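Local coordinates for protein Xaa-Pro Dipeptidase (Alteromonas macleodii, PDB 2QS8) that binds methionine and a magnesium ion in its active site and probably acts as an amidohydrolase-superfamily carboxypeptidase or Xaa-Pro dipeptidase, at residues 213-219 against 244-250. Numbering follows the deposited sequence.
Sequences FTQEEVD and RAIKAGV
Two neighbouring outer helices of the amidohydrolase TIM barrel meet here, the first turn of helix 215-227 against the last turn of helix 239-248; the axes of segments 215-219 and 244-248 approach to 9.1 Å and cross at -46°. The nearest CA pairs are Q215-R244 (5.6 Å), V218-A245 (6.2 Å) and D219-A248 (5.1 Å). T214 (chi1 p) N-caps its helix in a capping box: E217 N donates to T214 OG1 and T214 N to E217 OE1, both 2.9 Å. R244, extended beyond an m chi1, donates from NH1 to F213 O (2.9 Å); its NH2 forms a salt bridge with D227 of the second subunit. The helices follow successive parallel strands, 192-196 and 231-236. Q215 (t, p) bends so that NE2 donates across to R244 O and, within its own helix, to D219 OD1, each at 2.9 Å. V218 points toward the other helix, its CG2 packing on A248 CB (3.9 Å) and A245 CB (4.1 Å). G249 ends helix 239-248 in a Schellman motif, its positive phi (104°) placing any CB against the preceding carbonyl O; V250 packs on V232 and V234.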
loop_
_atom_site.group_PDB
_atom_site.type_symbol
_atom_site.label_atom_id
_atom_site.label_comp_id
_atom_site.label_asym_id
_atom_site.label_seq_id
_atom_site.Cartn_x
_atom_site.Cartn_y
_atom_site.Cartn_z
ATOM N N PHE A 213 -4.160 -0.964 -17.549
ATOM C CA PHE A 213 -3.116 -0.257 -16.820
ATOM C C PHE A 213 -3.524 1.211 -16.856
ATOM O O PHE A 213 -3.955 1.714 -17.900
ATOM C CB PHE A 213 -1.747 -0.415 -17.492
ATOM C CG PHE A 213 -0.903 -1.543 -16.941
ATOM C CD1 PHE A 213 -1.221 -2.872 -17.202
ATOM C CD2 PHE A 213 0.214 -1.264 -16.163
ATOM C CE1 PHE A 213 -0.432 -3.912 -16.697
ATOM C CE2 PHE A 213 1.012 -2.297 -15.648
ATOM C CZ PHE A 213 0.687 -3.622 -15.918
ATOM N N THR A 214 -3.417 1.895 -15.726
ATOM C CA THR A 214 -3.745 3.318 -15.680
ATOM C C THR A 214 -2.491 4.011 -16.227
ATOM O O THR A 214 -1.433 3.391 -16.326
ATOM C CB THR A 214 -3.979 3.796 -14.239
ATOM O OG1 THR A 214 -2.738 3.733 -13.538
ATOM C CG2 THR A 214 -5.014 2.903 -13.507
ATOM N N GLN A 215 -2.593 5.290 -16.583
ATOM C CA GLN A 215 -1.437 5.992 -17.121
ATOM C C GLN A 215 -0.352 6.022 -16.043
ATOM O O GLN A 215 0.829 5.824 -16.326
ATOM C CB GLN A 215 -1.806 7.411 -17.548
ATOM C CG GLN A 215 -0.689 8.111 -18.305
ATOM C CD GLN A 215 -0.347 7.400 -19.610
ATOM O OE1 GLN A 215 -1.177 7.295 -20.522
ATOM N NE2 GLN A 215 0.883 6.907 -19.706
ATOM N N GLU A 216 -0.762 6.264 -14.804
ATOM C CA GLU A 216 0.174 6.287 -13.681
ATOM C C GLU A 216 0.886 4.930 -13.525
ATOM O O GLU A 216 2.086 4.875 -13.264
ATOM C CB GLU A 216 -0.582 6.625 -12.396
ATOM C CG GLU A 216 0.213 6.478 -11.111
ATOM C CD GLU A 216 -0.641 6.755 -9.868
ATOM O OE1 GLU A 216 -1.741 6.171 -9.747
ATOM O OE2 GLU A 216 -0.212 7.554 -9.006
ATOM N N GLU A 217 0.147 3.840 -13.684
ATOM C CA GLU A 217 0.728 2.516 -13.553
ATOM C C GLU A 217 1.706 2.175 -14.687
ATOM O O GLU A 217 2.780 1.639 -14.429
ATOM C CB GLU A 217 -0.374 1.445 -13.463
ATOM C CG GLU A 217 -1.285 1.577 -12.238
ATOM C CD GLU A 217 -2.454 0.593 -12.242
ATOM O OE1 GLU A 217 -3.011 0.294 -13.316
ATOM O OE2 GLU A 217 -2.836 0.132 -11.152
ATOM N N VAL A 218 1.357 2.482 -15.931
ATOM C CA VAL A 218 2.271 2.165 -17.018
ATOM C C VAL A 218 3.463 3.119 -17.018
ATOM O O VAL A 218 4.560 2.737 -17.420
ATOM C CB VAL A 218 1.558 2.138 -18.414
ATOM C CG1 VAL A 218 0.925 3.481 -18.736
ATOM C CG2 VAL A 218 2.558 1.753 -19.484
ATOM N N ASP A 219 3.269 4.350 -16.552
ATOM C CA ASP A 219 4.394 5.285 -16.467
ATOM C C ASP A 219 5.390 4.668 -15.472
ATOM O O ASP A 219 6.601 4.680 -15.695
ATOM C CB ASP A 219 3.961 6.671 -15.945
ATOM C CG ASP A 219 3.231 7.506 -16.997
ATOM O OD1 ASP A 219 3.353 7.196 -18.195
ATOM O OD2 ASP A 219 2.541 8.482 -16.629
ATOM N N ARG A 244 -1.671 4.611 -23.918
ATOM C CA ARG A 244 -1.155 4.963 -22.598
ATOM C C ARG A 244 0.290 4.465 -22.525
ATOM O O ARG A 244 1.154 5.118 -21.949
ATOM C CB ARG A 244 -1.989 4.309 -21.489
ATOM C CG ARG A 244 -3.431 4.780 -21.428
ATOM C CD ARG A 244 -4.189 4.213 -20.224
ATOM N NE ARG A 244 -5.574 4.682 -20.199
ATOM C CZ ARG A 244 -6.493 4.302 -19.309
ATOM N NH1 ARG A 244 -6.195 3.430 -18.349
ATOM N NH2 ARG A 244 -7.718 4.807 -19.370
ATOM N N ALA A 245 0.535 3.311 -23.138
ATOM C CA ALA A 245 1.859 2.704 -23.146
ATOM C C ALA A 245 2.817 3.399 -24.115
ATOM O O ALA A 245 3.987 3.590 -23.795
ATOM C CB ALA A 245 1.752 1.214 -23.486
ATOM N N ILE A 246 2.319 3.758 -25.297
ATOM C CA ILE A 246 3.143 4.434 -26.289
ATOM C C ILE A 246 3.596 5.769 -25.716
ATOM O O ILE A 246 4.770 6.116 -25.789
ATOM C CB ILE A 246 2.359 4.670 -27.589
ATOM C CG1 ILE A 246 1.936 3.325 -28.174
ATOM C CG2 ILE A 246 3.218 5.429 -28.597
ATOM C CD1 ILE A 246 0.920 3.421 -29.283
ATOM N N LYS A 247 2.660 6.511 -25.139
ATOM C CA LYS A 247 2.990 7.800 -24.548
ATOM C C LYS A 247 3.918 7.653 -23.345
ATOM O O LYS A 247 4.675 8.565 -23.032
ATOM C CB LYS A 247 1.716 8.536 -24.123
ATOM C CG LYS A 247 0.936 9.127 -25.293
ATOM C CD LYS A 247 -0.228 10.013 -24.845
ATOM C CE LYS A 247 -1.394 9.214 -24.310
ATOM N NZ LYS A 247 -2.535 10.121 -23.999
ATOM N N ALA A 248 3.858 6.506 -22.668
ATOM C CA ALA A 248 4.705 6.292 -21.494
ATOM C C ALA A 248 6.154 6.050 -21.903
ATOM O O ALA A 248 7.073 6.250 -21.105
ATOM C CB ALA A 248 4.185 5.117 -20.657
ATOM N N GLY A 249 6.349 5.602 -23.141
ATOM C CA GLY A 249 7.695 5.369 -23.636
ATOM C C GLY A 249 8.167 3.930 -23.733
ATOM O O GLY A 249 9.370 3.678 -23.695
ATOM N N VAL A 250 7.241 2.986 -23.867
ATOM C CA VAL A 250 7.635 1.589 -23.962
ATOM C C VAL A 250 8.385 1.363 -25.282
ATOM O O VAL A 250 8.279 2.168 -26.203
ATOM C CB VAL A 250 6.412 0.643 -23.849
ATOM C CG1 VAL A 250 5.698 0.892 -22.540
ATOM C CG2 VAL A 250 5.460 0.858 -25.009
#